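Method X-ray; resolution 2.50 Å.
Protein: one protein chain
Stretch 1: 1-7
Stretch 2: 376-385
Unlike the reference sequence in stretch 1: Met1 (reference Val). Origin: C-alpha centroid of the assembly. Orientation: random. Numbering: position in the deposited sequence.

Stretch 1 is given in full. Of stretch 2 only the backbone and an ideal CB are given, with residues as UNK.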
# COMPACT_ATOMS: atom_id res chain seq x y z
N MET A 1 -3.14 -12.70 -25.70
CA MET A 1 -2.92 -11.48 -24.94
C MET A 1 -2.87 -11.75 -23.44
O MET A 1 -1.83 -12.17 -22.93
CB MET A 1 -4.01 -10.46 -25.24
CG MET A 1 -4.00 -9.95 -26.66
SD MET A 1 -5.41 -8.86 -26.97
CE MET A 1 -4.97 -7.45 -25.96
N ASN A 2 -3.99 -11.54 -22.75
CA ASN A 2 -4.05 -11.60 -21.29
C ASN A 2 -5.46 -11.30 -20.79
O ASN A 2 -6.10 -10.36 -21.26
CB ASN A 2 -3.05 -10.59 -20.70
CG ASN A 2 -2.99 -10.61 -19.18
OD1 ASN A 2 -4.01 -10.61 -18.49
ND2 ASN A 2 -1.77 -10.59 -18.65
N SER A 3 -5.95 -12.10 -19.84
CA SER A 3 -7.26 -11.87 -19.21
C SER A 3 -7.24 -11.98 -17.68
O SER A 3 -8.28 -12.10 -17.04
CB SER A 3 -8.31 -12.83 -19.75
OG SER A 3 -8.96 -12.26 -20.87
N TYR A 4 -6.05 -11.98 -17.10
CA TYR A 4 -5.92 -11.93 -15.66
C TYR A 4 -6.63 -10.70 -15.10
O TYR A 4 -6.54 -9.59 -15.66
CB TYR A 4 -4.45 -11.90 -15.25
CG TYR A 4 -3.63 -13.04 -15.80
CD1 TYR A 4 -4.11 -14.36 -15.78
CD2 TYR A 4 -2.37 -12.81 -16.33
CE1 TYR A 4 -3.34 -15.41 -16.29
CE2 TYR A 4 -1.60 -13.84 -16.83
CZ TYR A 4 -2.09 -15.14 -16.81
OH TYR A 4 -1.30 -16.15 -17.32
N PRO A 5 -7.34 -10.89 -13.98
CA PRO A 5 -8.00 -9.76 -13.34
C PRO A 5 -7.00 -8.85 -12.63
O PRO A 5 -5.84 -9.23 -12.42
CB PRO A 5 -8.93 -10.42 -12.33
CG PRO A 5 -8.32 -11.76 -12.06
CD PRO A 5 -7.68 -12.18 -13.35
N ILE A 6 -7.48 -7.66 -12.28
CA ILE A 6 -6.70 -6.69 -11.53
C ILE A 6 -7.16 -6.66 -10.07
O ILE A 6 -8.36 -6.60 -9.81
CB ILE A 6 -6.83 -5.29 -12.12
CG1 ILE A 6 -6.07 -5.20 -13.44
CG2 ILE A 6 -6.35 -4.26 -11.14
CD1 ILE A 6 -6.36 -3.93 -14.23
N VAL A 7 -6.21 -6.71 -9.14
CA VAL A 7 -6.53 -6.55 -7.72
C VAL A 7 -5.90 -5.27 -7.21
O VAL A 7 -4.69 -5.09 -7.27
CB VAL A 7 -6.05 -7.76 -6.88
CG1 VAL A 7 -6.00 -7.41 -5.40
CG2 VAL A 7 -6.95 -8.94 -7.11
N UNK A 376 -4.04 1.96 -18.17
CA UNK A 376 -3.17 1.04 -17.46
C UNK A 376 -3.66 -0.40 -17.60
O UNK A 376 -2.87 -1.28 -17.94
CB UNK A 376 -3.08 1.43 -15.98
N UNK A 377 -4.95 -0.63 -17.37
CA UNK A 377 -5.51 -1.98 -17.51
C UNK A 377 -5.30 -2.57 -18.91
O UNK A 377 -4.99 -3.75 -19.04
CB UNK A 377 -7.01 -1.95 -17.19
N UNK A 378 -5.47 -1.74 -19.94
CA UNK A 378 -5.23 -2.16 -21.32
C UNK A 378 -3.80 -2.65 -21.47
O UNK A 378 -3.56 -3.71 -22.04
CB UNK A 378 -5.51 -1.01 -22.30
N UNK A 379 -2.85 -1.87 -20.94
CA UNK A 379 -1.45 -2.22 -21.04
C UNK A 379 -1.21 -3.57 -20.37
O UNK A 379 -0.54 -4.45 -20.92
CB UNK A 379 -0.57 -1.13 -20.41
N UNK A 380 -1.81 -3.74 -19.19
CA UNK A 380 -1.63 -4.95 -18.41
C UNK A 380 -2.25 -6.16 -19.09
O UNK A 380 -1.82 -7.29 -18.86
CB UNK A 380 -2.23 -4.77 -17.01
N UNK A 381 -3.25 -5.92 -19.93
CA UNK A 381 -3.92 -7.02 -20.60
C UNK A 381 -3.27 -7.31 -21.94
O UNK A 381 -3.67 -8.22 -22.65
CB UNK A 381 -5.41 -6.71 -20.79
N UNK A 382 -2.26 -6.51 -22.29
CA UNK A 382 -1.53 -6.74 -23.53
C UNK A 382 -0.25 -7.52 -23.28
O UNK A 382 0.42 -7.95 -24.22
CB UNK A 382 -1.21 -5.41 -24.21
N UNK A 383 0.08 -7.72 -22.00
CA UNK A 383 1.24 -8.50 -21.60
C UNK A 383 1.03 -9.95 -22.00
O UNK A 383 -0.01 -10.53 -21.71
CB UNK A 383 1.49 -8.38 -20.10
N UNK A 384 2.03 -10.55 -22.65
CA UNK A 384 1.91 -11.91 -23.15
C UNK A 384 2.29 -12.96 -22.11
O UNK A 384 3.12 -12.71 -21.23
CB UNK A 384 2.78 -12.08 -24.39
N UNK A 385 1.68 -14.13 -22.22
CA UNK A 385 1.98 -15.23 -21.31
C UNK A 385 3.28 -15.92 -21.72
O UNK A 385 4.07 -16.33 -20.87
CB UNK A 385 0.83 -16.24 -21.28

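Position 376 lies in a helical backbone, with phi/psi of -63/-49°, and its CA-to-CB bond runs sideways to stretch 1, with nothing of that stretch within 5.5 Å of the ideal CB. Stretch 1 therefore sets few limits, and any helix-compatible side chain would be suitable. The deposited residue is Leu376; its CG comes within 6.0 Å of Ile6 CD1, too far for contact.

Position 377 is far more constrained. Its ideal CB already lies 3.6 Å from CD1 of Ile6, at van der Waals distance from an apolar methyl, and the helical angles continue. A small apolar side chain fits directly; a longer one would have to turn away from that methyl. Ala377 is found here, and its CB, 3.6 Å from Ile6 CD1, makes the closest apolar side-chain contact between the stretches.

Positions 378 and 379 remain helical and meet nothing of stretch 1: CB at 378 points away, and 379 is out of reach. Polar or charged side chains are as acceptable as any others. They are Glu378 and Lys379.

At 380, the CA-to-CB bond runs sideways, and the ideal CB is 5.1 Å from Ile6 CD1. That gap leaves space for a branched or extended apolar side chain to reach the same methyl; leucine, isoleucine or methionine could do so. Leu380, with chi1 m and chi2 t, brings its CD1 to 4.2 Å from Ile6 CD1, so that Ile6 packs against residues 377 and 380, nearly one helical turn apart.

Position 381 has its ideal CB 3.7 Å from Asn2 O and 5.2 Å from Met1 CE. The backbone matters as much as the side chain, since its carbonyl O lies 3.1 Å from Asn2 CB and 3.4 Å from Met1 CB. A small residue suits this close approach, and a polar one could also turn back to bond a carbonyl of its own backbone. Ser381, with chi1 p, turns its OG back to Glu378 O in a 2.9 Å hydrogen bond rather than bonding to stretch 1.

At 382, CB points away, although the ideal CB is 4.6 Å from Met1 CE. A flexible chain with an aliphatic portion, such as glutamine, glutamate, lysine or methionine, would be suitable. Gln382 places CG 3.8 Å from Met1 CE.

The backbone becomes extended at 383, with phi/psi of -66/131°. Its ideal CB is 4.2 Å from Asn2 ND2 and points sideways, so several apolar or polar residues could fit. Leu383 keeps its CB at that distance from Asn2 ND2, while its backbone O comes within 3.2 Å of Asn2 CB.

Position 384 points away, and stretch 1 asks little of its side chain; Thr384 fills it, its CA 3.8 Å from Met1 O.

At 385, the ideal CB is 4.5 Å from Tyr4 OH and 5.1 Å from Met1 O, so a polar side chain able to donate to Met1 O or pair with the Tyr4 hydroxyl would suit as well as an aliphatic one. Ile385 answers with packing alone, CG2 3.8 Å from Tyr4 OH and CG1 4.0 Å from Met1 O, and makes no hydrogen bond across the stretches.

Stretch 2 (376-385) LAEKLSQLTI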
# COMPACT_ATOMS: atom_id res chain seq x y z
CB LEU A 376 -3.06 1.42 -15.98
CG LEU A 376 -2.32 0.41 -15.08
CD1 LEU A 376 -0.94 0.05 -15.64
CD2 LEU A 376 -2.20 0.93 -13.62
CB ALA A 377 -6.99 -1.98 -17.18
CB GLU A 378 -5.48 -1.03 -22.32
CG GLU A 378 -6.92 -0.57 -22.42
CD GLU A 378 -7.09 0.67 -23.31
OE1 GLU A 378 -6.09 1.38 -23.56
OE2 GLU A 378 -8.23 0.92 -23.77
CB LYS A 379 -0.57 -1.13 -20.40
CG LYS A 379 0.93 -1.34 -20.63
CD LYS A 379 1.75 -0.04 -20.49
CE LYS A 379 1.86 0.40 -19.04
NZ LYS A 379 2.52 -0.67 -18.25
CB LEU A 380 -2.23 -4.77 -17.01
CG LEU A 380 -1.51 -3.72 -16.16
CD1 LEU A 380 -2.21 -3.56 -14.83
CD2 LEU A 380 -0.07 -4.14 -15.96
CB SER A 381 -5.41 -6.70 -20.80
OG SER A 381 -5.58 -5.74 -21.83
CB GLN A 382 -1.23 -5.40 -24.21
CG GLN A 382 -2.46 -4.78 -24.87
CD GLN A 382 -2.20 -3.37 -25.39
OE1 GLN A 382 -1.06 -2.92 -25.45
NE2 GLN A 382 -3.27 -2.67 -25.76
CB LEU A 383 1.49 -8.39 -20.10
CG LEU A 383 1.90 -7.02 -19.53
CD1 LEU A 383 1.73 -6.98 -18.04
CD2 LEU A 383 3.33 -6.70 -19.88
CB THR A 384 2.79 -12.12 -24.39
OG1 THR A 384 4.15 -11.87 -24.05
CG2 THR A 384 2.38 -11.17 -25.49
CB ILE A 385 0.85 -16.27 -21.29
CG1 ILE A 385 -0.51 -15.57 -21.23
CG2 ILE A 385 1.04 -17.25 -20.13
CD1 ILE A 385 -1.69 -16.52 -21.18
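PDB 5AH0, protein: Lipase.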